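Local coordinates for protein omega transaminase (Pseudomonas sp., PDB 5LHA) that probably transfers amino groups between amines and keto acids or ketones, using pyridoxal phosphate that is held here in its pyridoxamine form, at residues His185-Tyr193 with Val239-Trp247; Arg382-Leu392 with Asn428-Leu438. One frame throughout, in Å; residues are numbered along the deposited sequence.

Interaction 1. Residues His185-Tyr193 with Val239-Trp247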
ATOM      1  N   HIS A 185       1.977  12.264  -2.096  1.00 24.72           N
ATOM      2  CA  HIS A 185       1.957  12.938  -3.387  1.00 28.73           C
ATOM      3  C   HIS A 185       2.848  14.170  -3.393  1.00 27.97           C
ATOM      4  O   HIS A 185       2.820  14.975  -2.459  1.00 29.95           O
ATOM      5  CB  HIS A 185       0.520  13.311  -3.773  1.00 31.48           C
ATOM      6  CG  HIS A 185      -0.373  12.122  -3.959  1.00 34.69           C
ATOM      7  ND1 HIS A 185      -1.072  11.540  -2.923  1.00 34.55           N
ATOM      8  CD2 HIS A 185      -0.653  11.385  -5.062  1.00 34.56           C
ATOM      9  CE1 HIS A 185      -1.762  10.511  -3.382  1.00 34.05           C
ATOM     10  NE2 HIS A 185      -1.524  10.394  -4.676  1.00 34.72           N
ATOM     11  N   LEU A 186       3.628  14.319  -4.463  1.00 25.22           N
ATOM     12  CA  LEU A 186       4.603  15.395  -4.569  1.00 25.35           C
ATOM     13  C   LEU A 186       4.065  16.564  -5.383  1.00 27.24           C
ATOM     14  O   LEU A 186       3.363  16.382  -6.381  1.00 26.73           O
ATOM     15  CB  LEU A 186       5.909  14.906  -5.201  1.00 25.38           C
ATOM     16  CG  LEU A 186       6.870  14.177  -4.274  1.00 25.78           C
ATOM     17  CD1 LEU A 186       8.164  13.884  -5.011  1.00 26.99           C
ATOM     18  CD2 LEU A 186       7.131  15.003  -3.055  1.00 27.20           C
ATOM     19  N   LEU A 187       4.422  17.766  -4.951  1.00 29.53           N
ATOM     20  CA  LEU A 187       4.141  19.002  -5.658  1.00 31.34           C
ATOM     21  C   LEU A 187       5.467  19.599  -6.106  1.00 36.33           C
ATOM     22  O   LEU A 187       6.508  19.335  -5.507  1.00 34.73           O
ATOM     23  CB  LEU A 187       3.391  19.980  -4.748  1.00 28.67           C
ATOM     24  CG  LEU A 187       2.160  19.380  -4.069  1.00 25.17           C
ATOM     25  CD1 LEU A 187       1.739  20.197  -2.875  1.00 24.86           C
ATOM     26  CD2 LEU A 187       1.021  19.294  -5.072  1.00 26.50           C
ATOM     27  N   ASP A 188       5.436  20.392  -7.171  1.00 41.66           N
ATOM     28  CA  ASP A 188       6.656  21.048  -7.614  1.00 43.51           C
ATOM     29  C   ASP A 188       7.080  22.109  -6.608  1.00 42.90           C
ATOM     30  O   ASP A 188       6.263  22.660  -5.869  1.00 44.59           O
ATOM     31  CB  ASP A 188       6.474  21.670  -9.003  1.00 46.24           C
ATOM     32  CG  ASP A 188       6.641  20.657 -10.123  1.00 49.17           C
ATOM     33  OD1 ASP A 188       7.761  20.121 -10.275  1.00 50.08           O
ATOM     34  OD2 ASP A 188       5.666  20.401 -10.861  1.00 50.80           O
ATOM     35  N   THR A 189       8.336  22.350  -6.555  1.00 39.50           N
ATOM     36  CA  THR A 189       8.725  23.360  -5.582  1.00 36.77           C
ATOM     37  C   THR A 189       8.911  24.713  -6.264  1.00 33.80           C
ATOM     38  O   THR A 189       9.333  24.770  -7.425  1.00 32.64           O
ATOM     39  CB  THR A 189      10.018  22.960  -4.866  1.00 35.88           C
ATOM     40  OG1 THR A 189      10.426  24.011  -3.985  1.00 36.83           O
ATOM     41  CG2 THR A 189      11.137  22.679  -5.867  1.00 35.54           C
ATOM     42  N   PRO A 190       8.579  25.825  -5.599  1.00 32.07           N
ATOM     43  CA  PRO A 190       8.780  27.141  -6.226  1.00 30.61           C
ATOM     44  C   PRO A 190      10.251  27.538  -6.272  1.00 31.14           C
ATOM     45  O   PRO A 190      10.730  28.361  -5.481  1.00 32.14           O
ATOM     46  CB  PRO A 190       7.940  28.074  -5.348  1.00 29.15           C
ATOM     47  CG  PRO A 190       7.923  27.407  -4.029  1.00 29.37           C
ATOM     48  CD  PRO A 190       7.888  25.936  -4.304  1.00 29.64           C
ATOM     49  N   TRP A 191      10.967  26.922  -7.217  1.00 30.89           N
ATOM     50  CA  TRP A 191      12.416  27.015  -7.374  1.00 30.69           C
ATOM     51  C   TRP A 191      12.696  27.834  -8.627  1.00 31.31           C
ATOM     52  O   TRP A 191      12.386  27.397  -9.740  1.00 31.20           O
ATOM     53  CB  TRP A 191      13.026  25.619  -7.480  1.00 31.60           C
ATOM     54  CG  TRP A 191      14.541  25.545  -7.461  1.00 30.50           C
ATOM     55  CD1 TRP A 191      15.420  26.548  -7.155  1.00 31.68           C
ATOM     56  CD2 TRP A 191      15.339  24.395  -7.763  1.00 30.89           C
ATOM     57  NE1 TRP A 191      16.715  26.090  -7.246  1.00 32.16           N
ATOM     58  CE2 TRP A 191      16.693  24.774  -7.619  1.00 31.61           C
ATOM     59  CE3 TRP A 191      15.042  23.083  -8.145  1.00 31.28           C
ATOM     60  CZ2 TRP A 191      17.745  23.885  -7.842  1.00 32.62           C
ATOM     61  CZ3 TRP A 191      16.087  22.201  -8.366  1.00 32.12           C
ATOM     62  CH2 TRP A 191      17.424  22.605  -8.210  1.00 33.35           C
ATOM     63  N   LEU A 192      13.236  29.040  -8.445  1.00 32.27           N
ATOM     64  CA  LEU A 192      13.420  29.941  -9.580  1.00 34.66           C
ATOM     65  C   LEU A 192      14.486  29.425 -10.545  1.00 36.26           C
ATOM     66  O   LEU A 192      14.344  29.563 -11.768  1.00 38.21           O
ATOM     67  CB  LEU A 192      13.805  31.332  -9.073  1.00 35.60           C
ATOM     68  CG  LEU A 192      12.743  32.193  -8.398  1.00 36.29           C
ATOM     69  CD1 LEU A 192      13.395  33.057  -7.322  1.00 38.03           C
ATOM     70  CD2 LEU A 192      12.058  33.051  -9.439  1.00 37.53           C
ATOM     71  N   TYR A 193      15.537  28.791 -10.021  1.00 34.81           N
ATOM     72  CA  TYR A 193      16.639  28.370 -10.878  1.00 34.43           C
ATOM     73  C   TYR A 193      16.233  27.211 -11.790  1.00 34.87           C
ATOM     74  O   TYR A 193      16.659  27.156 -12.949  1.00 35.69           O
ATOM     75  CB  TYR A 193      17.863  28.016 -10.025  1.00 32.45           C
ATOM     76  CG  TYR A 193      19.152  28.036 -10.817  1.00 30.64           C
ATOM     77  CD1 TYR A 193      19.608  29.215 -11.407  1.00 29.34           C
ATOM     78  CD2 TYR A 193      19.893  26.876 -11.012  1.00 29.81           C
ATOM     79  CE1 TYR A 193      20.777  29.238 -12.152  1.00 28.74           C
ATOM     80  CE2 TYR A 193      21.068  26.893 -11.752  1.00 28.57           C
ATOM     81  CZ  TYR A 193      21.503  28.075 -12.322  1.00 28.21           C
ATOM     82  OH  TYR A 193      22.663  28.092 -13.068  1.00 27.37           O
ATOM     83  N   VAL A 239      19.093  24.465  -0.605  1.00 26.27           N
ATOM     84  CA  VAL A 239      18.805  25.816  -0.122  1.00 26.49           C
ATOM     85  C   VAL A 239      17.905  26.528  -1.125  1.00 28.12           C
ATOM     86  O   VAL A 239      18.278  27.547  -1.716  1.00 29.09           O
ATOM     87  CB  VAL A 239      20.093  26.616   0.149  1.00 25.78           C
ATOM     88  CG1 VAL A 239      19.771  27.929   0.851  1.00 26.28           C
ATOM     89  CG2 VAL A 239      21.060  25.791   0.984  1.00 25.48           C
ATOM     90  N   ILE A 240      16.692  26.018  -1.292  1.00 28.23           N
ATOM     91  CA  ILE A 240      15.713  26.633  -2.178  1.00 28.71           C
ATOM     92  C   ILE A 240      14.871  27.583  -1.338  1.00 28.53           C
ATOM     93  O   ILE A 240      14.142  27.154  -0.442  1.00 28.89           O
ATOM     94  CB  ILE A 240      14.848  25.582  -2.878  1.00 30.93           C
ATOM     95  CG1 ILE A 240      15.741  24.663  -3.715  1.00 31.68           C
ATOM     96  CG2 ILE A 240      13.791  26.257  -3.741  1.00 32.35           C
ATOM     97  CD1 ILE A 240      15.165  23.286  -3.956  1.00 32.59           C
ATOM     98  N   VAL A 241      15.018  28.875  -1.603  1.00 30.46           N
ATOM     99  CA  VAL A 241      14.258  29.911  -0.896  1.00 31.71           C
ATOM    100  C   VAL A 241      12.994  30.178  -1.715  1.00 34.39           C
ATOM    101  O   VAL A 241      13.100  30.674  -2.847  1.00 36.38           O
ATOM    102  CB  VAL A 241      15.086  31.192  -0.729  1.00 32.72           C
ATOM    103  CG1 VAL A 241      14.336  32.199   0.141  1.00 33.32           C
ATOM    104  CG2 VAL A 241      16.454  30.888  -0.138  1.00 31.09           C
ATOM    105  N   PRO A 242      11.808  29.859  -1.196  1.00 34.84           N
ATOM    106  CA  PRO A 242      10.588  30.108  -1.959  1.00 34.19           C
ATOM    107  C   PRO A 242      10.339  31.600  -2.069  1.00 36.85           C
ATOM    108  O   PRO A 242      10.873  32.385  -1.268  1.00 38.34           O
ATOM    109  CB  PRO A 242       9.500  29.420  -1.121  1.00 31.58           C
ATOM    110  CG  PRO A 242      10.028  29.463   0.250  1.00 32.98           C
ATOM    111  CD  PRO A 242      11.515  29.271   0.120  1.00 33.95           C
ATOM    112  N   PRO A 243       9.568  32.030  -3.064  1.00 36.98           N
ATOM    113  CA  PRO A 243       9.123  33.428  -3.105  1.00 36.89           C
ATOM    114  C   PRO A 243       8.307  33.799  -1.871  1.00 38.07           C
ATOM    115  O   PRO A 243       7.739  32.951  -1.177  1.00 36.91           O
ATOM    116  CB  PRO A 243       8.277  33.492  -4.382  1.00 36.41           C
ATOM    117  CG  PRO A 243       8.780  32.362  -5.224  1.00 36.58           C
ATOM    118  CD  PRO A 243       9.144  31.276  -4.256  1.00 35.91           C
ATOM    119  N   ALA A 244       8.273  35.103  -1.593  1.00 38.83           N
ATOM    120  CA  ALA A 244       7.734  35.583  -0.327  1.00 38.69           C
ATOM    121  C   ALA A 244       6.243  35.318  -0.184  1.00 37.98           C
ATOM    122  O   ALA A 244       5.748  35.168   0.939  1.00 38.39           O
ATOM    123  CB  ALA A 244       8.008  37.071  -0.182  1.00 40.58           C
ATOM    124  N   ASP A 245       5.503  35.301  -1.287  1.00 37.65           N
ATOM    125  CA  ASP A 245       4.069  35.058  -1.228  1.00 39.07           C
ATOM    126  C   ASP A 245       3.701  33.577  -1.291  1.00 36.12           C
ATOM    127  O   ASP A 245       2.513  33.249  -1.212  1.00 36.53           O
ATOM    128  CB  ASP A 245       3.363  35.831  -2.348  1.00 44.84           C
ATOM    129  CG  ASP A 245       3.997  35.599  -3.704  1.00 50.05           C
ATOM    130  OD1 ASP A 245       5.161  35.147  -3.748  1.00 51.31           O
ATOM    131  OD2 ASP A 245       3.329  35.859  -4.727  1.00 52.84           O
ATOM    132  N   TYR A 246       4.674  32.676  -1.441  1.00 34.16           N
ATOM    133  CA  TYR A 246       4.343  31.258  -1.577  1.00 35.33           C
ATOM    134  C   TYR A 246       3.749  30.676  -0.294  1.00 33.44           C
ATOM    135  O   TYR A 246       2.691  30.037  -0.327  1.00 30.98           O
ATOM    136  CB  TYR A 246       5.569  30.457  -2.008  1.00 36.54           C
ATOM    137  CG  TYR A 246       5.277  28.973  -2.109  1.00 35.57           C
ATOM    138  CD1 TYR A 246       4.460  28.476  -3.119  1.00 33.82           C
ATOM    139  CD2 TYR A 246       5.816  28.071  -1.198  1.00 35.28           C
ATOM    140  CE1 TYR A 246       4.186  27.123  -3.220  1.00 32.41           C
ATOM    141  CE2 TYR A 246       5.551  26.715  -1.296  1.00 33.57           C
ATOM    142  CZ  TYR A 246       4.737  26.249  -2.308  1.00 32.73           C
ATOM    143  OH  TYR A 246       4.471  24.901  -2.405  1.00 31.72           O
ATOM    144  N   TRP A 247       4.442  30.830   0.838  1.00 34.38           N
ATOM    145  CA  TRP A 247       3.956  30.227   2.076  1.00 34.23           C
ATOM    146  C   TRP A 247       2.637  30.839   2.549  1.00 34.71           C
ATOM    147  O   TRP A 247       1.768  30.099   3.029  1.00 35.59           O
ATOM    148  CB  TRP A 247       5.021  30.301   3.179  1.00 34.70           C
ATOM    149  CG  TRP A 247       5.900  29.076   3.186  1.00 34.36           C
ATOM    150  CD1 TRP A 247       6.952  28.814   2.353  1.00 33.49           C
ATOM    151  CD2 TRP A 247       5.760  27.923   4.029  1.00 33.24           C
ATOM    152  NE1 TRP A 247       7.489  27.580   2.642  1.00 32.80           N
ATOM    153  CE2 TRP A 247       6.775  27.013   3.662  1.00 33.03           C
ATOM    154  CE3 TRP A 247       4.884  27.576   5.059  1.00 31.76           C
ATOM    155  CZ2 TRP A 247       6.941  25.783   4.300  1.00 32.76           C
ATOM    156  CZ3 TRP A 247       5.046  26.357   5.688  1.00 31.32           C
ATOM    157  CH2 TRP A 247       6.066  25.472   5.304  1.00 32.81           C
TER
HETATM  158  O   HOH W   1       4.111  23.913  -4.944  1.00 28.02           O
HETATM  159  O   HOH W   2      13.098  30.106  -5.485  1.00 23.90           O
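Just after strand 184-187, an inverse gamma turn centred on P190 packs against the P242-P243 pair and Y246 at the start of helix 246-256. The pyrrolidine of P190 stands over the phenol of Y246 as a CH-pi contact: CG lies 3.5 Å from the centroid of the Y246 ring and only 6° off its normal, while CD sits above CZ. With CG anti to the backbone N (chi1 178°), the phenol of Y246 extends toward P190 and offers it a face. Y246 OH shares a water, 2.7 Å away, with D188 O, to which the water donates at 2.7 Å. With an alanine in place of Y246, the proline would probably lose the aromatic face against it and the water its tie to helix 246-256. P243 closes the flank of the P190 ring, its CD 3.6 Å from P190 CB. A second water donates to both P190 O and V241 O, 2.7 Å from the latter, and accepts from L192 N, bridging the two carbonyls, whose oxygens P190 O and V241 O stand 4.2 Å apart. Farther along, I240 meets W191 at about a right angle. I240 CG1 rests 3.8 Å above the centroid of the five-membered ring of W191, 4° off the normal, CD1 leans toward the six-membered ring, and CG2 comes within 3.8 Å of W191 CD1. T189 OG1 is held by Q234, the residue that V239 and I240 both face in a G1 beta bulge. Loops meeting beyond the C-terminal ends of parallel strands, here 184-187 (outermost within the chain) and 225-230, are typical of the large alpha/beta domain of fold type I enzymes.

Interaction 2. Residues Arg382-Leu392 with Asn428-Leu438; sequences RGKGLMIALDL and NKIILSPPLTL
Antiparallel strands 387-392 and 429-432 pair in the seven-stranded mixed sheet that N- and C-terminal strands build together, the small domain of fold type I transaminases, I388 and L390 each exchanging two backbone bonds with their partners. L432 N to I388 O (3.0 Å) is nearly straight at 175°, and L390 N to I430 O measures 2.9 Å; L392 N continues the pairing to N428 O. Between these hydrogen-bonded pairs lie the non-hydrogen-bonded pairs A389-I431 and D391-K429. On the face of I388, L390, I430 and L432, L390 CD1 touches both I430 CB (3.8 Å) and L432 CG (3.9 Å), and L432 also packs on helix 353-368. On the other face A389 CB meets I431 CD1 at 3.7 Å. Strand 387-392 is the second arm of a beta hairpin whose turn holds G385, and strand 421-426 continues the sheet beyond 429-432. Across that hairpin R382 NH2 forms a salt bridge with D391 OD2 (2.9 Å), the oxygen lying in the guanidinium plane but approached on the anti side of the carboxylate; R194 is a second partner of the same oxygen, and R382 NH1 also forms a salt bridge with E380. K429 runs alongside D391, yet a bend at its last torsion (58°) turns NZ toward N428 OD1, 2.7 Å away, and leaves it 4.5 Å from D391 OD2. At the hairpin's turn L386 points into the loop that follows strand 429-432, its CD1 against the L436 side chain and its CD2 resting against P434 and L438, while R272 bonds to both L386 O and P434 O.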
ATOM      1  N   ARG A 382      22.460  31.260  -3.870  1.00 38.64           N
ATOM      2  CA  ARG A 382      21.211  31.645  -3.232  1.00 38.03           C
ATOM      3  C   ARG A 382      21.270  31.314  -1.750  1.00 37.15           C
ATOM      4  O   ARG A 382      22.075  30.491  -1.308  1.00 37.59           O
ATOM      5  CB  ARG A 382      20.016  30.927  -3.861  1.00 39.87           C
ATOM      6  CG  ARG A 382      20.303  29.474  -4.186  1.00 40.74           C
ATOM      7  CD  ARG A 382      19.053  28.716  -4.566  1.00 41.86           C
ATOM      8  NE  ARG A 382      19.314  27.284  -4.646  1.00 43.68           N
ATOM      9  CZ  ARG A 382      19.893  26.689  -5.688  1.00 45.70           C
ATOM     10  NH1 ARG A 382      20.263  27.397  -6.748  1.00 45.80           N
ATOM     11  NH2 ARG A 382      20.098  25.379  -5.676  1.00 46.68           N
ATOM     12  N   GLY A 383      20.395  31.956  -0.989  1.00 34.99           N
ATOM     13  CA  GLY A 383      20.400  31.761   0.442  1.00 33.74           C
ATOM     14  C   GLY A 383      19.433  32.691   1.134  1.00 31.96           C
ATOM     15  O   GLY A 383      18.876  33.617   0.539  1.00 31.60           O
ATOM     16  N   LYS A 384      19.260  32.429   2.428  1.00 31.09           N
ATOM     17  CA  LYS A 384      18.439  33.256   3.309  1.00 29.46           C
ATOM     18  C   LYS A 384      18.920  33.021   4.734  1.00 30.41           C
ATOM     19  O   LYS A 384      18.947  31.870   5.188  1.00 31.25           O
ATOM     20  CB  LYS A 384      16.961  32.914   3.163  1.00 29.27           C
ATOM     21  CG  LYS A 384      16.057  33.824   3.959  1.00 30.98           C
ATOM     22  CD  LYS A 384      14.609  33.456   3.771  1.00 32.78           C
ATOM     23  CE  LYS A 384      13.712  34.264   4.699  1.00 34.99           C
ATOM     24  NZ  LYS A 384      13.527  35.662   4.245  1.00 36.37           N
ATOM     25  N   GLY A 385      19.320  34.087   5.429  1.00 29.18           N
ATOM     26  CA  GLY A 385      20.013  33.887   6.696  1.00 29.48           C
ATOM     27  C   GLY A 385      21.344  33.190   6.469  1.00 27.64           C
ATOM     28  O   GLY A 385      22.089  33.523   5.540  1.00 27.00           O
ATOM     29  N   LEU A 386      21.669  32.222   7.329  1.00 25.51           N
ATOM     30  CA  LEU A 386      22.934  31.490   7.224  1.00 28.76           C
ATOM     31  C   LEU A 386      22.763  30.085   6.657  1.00 30.30           C
ATOM     32  O   LEU A 386      23.432  29.146   7.106  1.00 30.40           O
ATOM     33  CB  LEU A 386      23.645  31.436   8.573  1.00 28.26           C
ATOM     34  CG  LEU A 386      24.297  32.768   8.936  1.00 29.55           C
ATOM     35  CD1 LEU A 386      24.778  32.773  10.384  1.00 29.89           C
ATOM     36  CD2 LEU A 386      25.437  33.066   7.965  1.00 29.75           C
ATOM     37  N   MET A 387      21.877  29.917   5.676  1.00 30.63           N
ATOM     38  CA  MET A 387      21.872  28.762   4.783  1.00 28.28           C
ATOM     39  C   MET A 387      22.006  29.266   3.351  1.00 27.51           C
ATOM     40  O   MET A 387      21.225  30.116   2.909  1.00 24.90           O
ATOM     41  CB  MET A 387      20.611  27.907   4.947  1.00 28.06           C
ATOM     42  CG  MET A 387      19.291  28.648   4.864  1.00 28.08           C
ATOM     43  SD  MET A 387      17.963  27.741   5.682  1.00 27.63           S
ATOM     44  CE  MET A 387      17.955  26.185   4.811  1.00 27.19           C
ATOM     45  N   ILE A 388      23.031  28.781   2.653  1.00 29.16           N
ATOM     46  CA  ILE A 388      23.376  29.239   1.315  1.00 31.20           C
ATOM     47  C   ILE A 388      23.799  28.025   0.502  1.00 32.70           C
ATOM     48  O   ILE A 388      24.358  27.065   1.040  1.00 33.73           O
ATOM     49  CB  ILE A 388      24.493  30.309   1.349  1.00 31.27           C
ATOM     50  CG1 ILE A 388      23.965  31.626   1.922  1.00 30.24           C
ATOM     51  CG2 ILE A 388      25.085  30.539  -0.036  1.00 30.98           C
ATOM     52  CD1 ILE A 388      25.053  32.573   2.360  1.00 31.02           C
ATOM     53  N   ALA A 389      23.491  28.042  -0.793  1.00 34.00           N
ATOM     54  CA  ALA A 389      23.949  26.997  -1.697  1.00 34.65           C
ATOM     55  C   ALA A 389      24.544  27.615  -2.952  1.00 34.21           C
ATOM     56  O   ALA A 389      23.999  28.574  -3.510  1.00 34.20           O
ATOM     57  CB  ALA A 389      22.819  26.046  -2.090  1.00 35.01           C
ATOM     58  N   LEU A 390      25.665  27.054  -3.387  1.00 34.91           N
ATOM     59  CA  LEU A 390      26.272  27.389  -4.666  1.00 33.78           C
ATOM     60  C   LEU A 390      25.903  26.282  -5.643  1.00 29.65           C
ATOM     61  O   LEU A 390      26.219  25.115  -5.407  1.00 27.63           O
ATOM     62  CB  LEU A 390      27.789  27.532  -4.527  1.00 35.02           C
ATOM     63  CG  LEU A 390      28.312  28.556  -3.505  1.00 35.92           C
ATOM     64  CD1 LEU A 390      28.563  27.883  -2.163  1.00 35.42           C
ATOM     65  CD2 LEU A 390      29.586  29.242  -3.997  1.00 36.68           C
ATOM     66  N   ASP A 391      25.196  26.632  -6.702  1.00 29.14           N
ATOM     67  CA  ASP A 391      24.685  25.636  -7.639  1.00 28.13           C
ATOM     68  C   ASP A 391      25.636  25.507  -8.833  1.00 29.27           C
ATOM     69  O   ASP A 391      25.716  26.404  -9.681  1.00 28.25           O
ATOM     70  CB  ASP A 391      23.267  25.996  -8.072  1.00 25.56           C
ATOM     71  CG  ASP A 391      22.518  24.803  -8.606  1.00 25.11           C
ATOM     72  OD1 ASP A 391      23.135  23.995  -9.341  1.00 27.66           O
ATOM     73  OD2 ASP A 391      21.327  24.651  -8.247  1.00 22.60           O
ATOM     74  N   LEU A 392      26.328  24.374  -8.919  1.00 30.61           N
ATOM     75  CA  LEU A 392      27.314  24.156  -9.965  1.00 31.68           C
ATOM     76  C   LEU A 392      26.644  23.452 -11.139  1.00 33.52           C
ATOM     77  O   LEU A 392      25.936  22.456 -10.958  1.00 33.12           O
ATOM     78  CB  LEU A 392      28.497  23.332  -9.448  1.00 31.47           C
ATOM     79  CG  LEU A 392      29.235  23.763  -8.170  1.00 32.38           C
ATOM     80  CD1 LEU A 392      30.348  22.777  -7.850  1.00 33.43           C
ATOM     81  CD2 LEU A 392      29.795  25.190  -8.251  1.00 32.90           C
ATOM     82  N   ASN A 428      25.403  18.460  -6.796  1.00 33.79           N
ATOM     83  CA  ASN A 428      26.134  19.457  -7.567  1.00 32.69           C
ATOM     84  C   ASN A 428      26.205  20.799  -6.854  1.00 31.13           C
ATOM     85  O   ASN A 428      26.586  21.800  -7.470  1.00 30.07           O
ATOM     86  CB  ASN A 428      25.488  19.638  -8.939  1.00 32.60           C
ATOM     87  CG  ASN A 428      24.177  20.389  -8.865  1.00 35.03           C
ATOM     88  OD1 ASN A 428      23.218  19.932  -8.248  1.00 37.07           O
ATOM     89  ND2 ASN A 428      24.126  21.547  -9.508  1.00 35.81           N
ATOM     90  N   LYS A 429      25.877  20.832  -5.563  1.00 30.04           N
ATOM     91  CA  LYS A 429      25.722  22.073  -4.821  1.00 31.67           C
ATOM     92  C   LYS A 429      26.604  22.063  -3.579  1.00 31.89           C
ATOM     93  O   LYS A 429      26.664  21.062  -2.856  1.00 31.48           O
ATOM     94  CB  LYS A 429      24.256  22.266  -4.409  1.00 31.72           C
ATOM     95  CG  LYS A 429      23.258  21.980  -5.526  1.00 32.88           C
ATOM     96  CD  LYS A 429      21.820  22.136  -5.061  1.00 31.29           C
ATOM     97  CE  LYS A 429      20.849  21.792  -6.177  1.00 32.26           C
ATOM     98  NZ  LYS A 429      21.067  20.399  -6.675  1.00 31.86           N
ATOM     99  N   ILE A 430      27.274  23.186  -3.327  1.00 31.63           N
ATOM    100  CA  ILE A 430      28.052  23.381  -2.105  1.00 30.26           C
ATOM    101  C   ILE A 430      27.160  24.081  -1.090  1.00 27.00           C
ATOM    102  O   ILE A 430      26.630  25.166  -1.358  1.00 23.80           O
ATOM    103  CB  ILE A 430      29.327  24.203  -2.359  1.00 31.82           C
ATOM    104  CG1 ILE A 430      30.135  23.675  -3.546  1.00 33.03           C
ATOM    105  CG2 ILE A 430      30.197  24.212  -1.110  1.00 32.90           C
ATOM    106  CD1 ILE A 430      30.947  22.434  -3.238  1.00 33.60           C
ATOM    107  N   ILE A 431      26.985  23.461   0.078  1.00 26.90           N
ATOM    108  CA  ILE A 431      26.162  24.014   1.147  1.00 26.14           C
ATOM    109  C   ILE A 431      27.059  24.735   2.148  1.00 27.07           C
ATOM    110  O   ILE A 431      28.067  24.182   2.606  1.00 25.17           O
ATOM    111  CB  ILE A 431      25.334  22.919   1.848  1.00 24.05           C
ATOM    112  CG1 ILE A 431      24.406  22.203   0.861  1.00 24.67           C
ATOM    113  CG2 ILE A 431      24.566  23.494   3.025  1.00 22.85           C
ATOM    114  CD1 ILE A 431      23.660  23.115  -0.077  1.00 23.69           C
ATOM    115  N   LEU A 432      26.673  25.962   2.499  1.00 28.11           N
ATOM    116  CA  LEU A 432      27.267  26.742   3.578  1.00 28.23           C
ATOM    117  C   LEU A 432      26.241  26.835   4.703  1.00 26.61           C
ATOM    118  O   LEU A 432      25.127  27.305   4.478  1.00 25.71           O
ATOM    119  CB  LEU A 432      27.640  28.141   3.085  1.00 29.20           C
ATOM    120  CG  LEU A 432      28.354  28.233   1.732  1.00 28.79           C
ATOM    121  CD1 LEU A 432      28.748  29.664   1.394  1.00 28.56           C
ATOM    122  CD2 LEU A 432      29.561  27.316   1.672  1.00 28.87           C
ATOM    123  N   SER A 433      26.605  26.383   5.906  1.00 26.61           N
ATOM    124  CA  SER A 433      25.665  26.466   7.029  1.00 29.36           C
ATOM    125  C   SER A 433      26.397  26.604   8.364  1.00 30.31           C
ATOM    126  O   SER A 433      26.305  25.723   9.232  1.00 30.00           O
ATOM    127  CB  SER A 433      24.735  25.254   7.042  1.00 30.40           C
ATOM    128  OG  SER A 433      25.440  24.058   7.302  1.00 31.07           O
ATOM    129  N   PRO A 434      27.111  27.706   8.568  1.00 30.44           N
ATOM    130  CA  PRO A 434      27.974  27.837   9.739  1.00 29.11           C
ATOM    131  C   PRO A 434      27.169  28.138  10.989  1.00 28.91           C
ATOM    132  O   PRO A 434      25.950  28.362  10.909  1.00 28.60           O
ATOM    133  CB  PRO A 434      28.868  29.024   9.359  1.00 29.79           C
ATOM    134  CG  PRO A 434      27.965  29.881   8.541  1.00 29.32           C
ATOM    135  CD  PRO A 434      27.122  28.927   7.740  1.00 30.43           C
ATOM    136  N   PRO A 435      27.814  28.158  12.165  1.00 29.98           N
ATOM    137  CA  PRO A 435      27.104  28.575  13.381  1.00 19.27           C
ATOM    138  C   PRO A 435      26.517  29.967  13.219  1.00 23.26           C
ATOM    139  O   PRO A 435      27.020  30.795  12.457  1.00 19.93           O
ATOM    140  CB  PRO A 435      28.188  28.537  14.463  1.00 24.90           C
ATOM    141  CG  PRO A 435      29.173  27.501  13.971  1.00 19.09           C
ATOM    142  CD  PRO A 435      29.162  27.628  12.463  1.00 30.44           C
ATOM    143  N   LEU A 436      25.423  30.212  13.933  1.00 25.63           N
ATOM    144  CA  LEU A 436      24.743  31.498  13.829  1.00 26.45           C
ATOM    145  C   LEU A 436      25.499  32.618  14.530  1.00 28.48           C
ATOM    146  O   LEU A 436      25.127  33.787  14.378  1.00 31.08           O
ATOM    147  CB  LEU A 436      23.324  31.375  14.383  1.00 25.64           C
ATOM    148  CG  LEU A 436      22.481  30.298  13.683  1.00 26.54           C
ATOM    149  CD1 LEU A 436      21.008  30.416  14.049  1.00 25.74           C
ATOM    150  CD2 LEU A 436      22.657  30.302  12.162  1.00 27.58           C
ATOM    151  N   THR A 437      26.545  32.289  15.283  1.00 27.76           N
ATOM    152  CA  THR A 437      27.438  33.282  15.862  1.00 29.00           C
ATOM    153  C   THR A 437      28.493  33.782  14.880  1.00 30.59           C
ATOM    154  O   THR A 437      29.358  34.563  15.289  1.00 32.17           O
ATOM    155  CB  THR A 437      28.107  32.717  17.118  1.00 27.13           C
ATOM    156  OG1 THR A 437      28.831  31.527  16.784  1.00 29.08           O
ATOM    157  CG2 THR A 437      27.060  32.410  18.187  1.00 25.16           C
ATOM    158  N   LEU A 438      28.429  33.364  13.613  1.00 30.33           N
ATOM    159  CA  LEU A 438      29.397  33.791  12.608  1.00 31.98           C
ATOM    160  C   LEU A 438      29.544  35.307  12.590  1.00 36.60           C
ATOM    161  O   LEU A 438      28.563  36.046  12.677  1.00 38.19           O
ATOM    162  CB  LEU A 438      28.964  33.305  11.228  1.00 29.80           C
ATOM    163  CG  LEU A 438      30.025  33.398  10.137  1.00 27.22           C
ATOM    164  CD1 LEU A 438      30.942  32.194  10.201  1.00 27.82           C
ATOM    165  CD2 LEU A 438      29.369  33.498   8.777  1.00 24.44           C
TER

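Overall arrangement
Interaction 1 sits beyond the strand ends of the large-domain sheet and interaction 2 in the sheet of the small domain, their centres about 17 Å apart, yet the two touch. R382 joins them: its NE bonds to G238 O and, weakly, to V239 O at 3.1 Å, and its NH2 is 3.5 Å from W191 CZ2. V239 also packs along the hairpin, CG1 coming 3.3 Å from M387 O. The PMP pocket lies near both without including either: the side chain of M387 is about 8 Å from the cofactor and that of I240 about 12 Å.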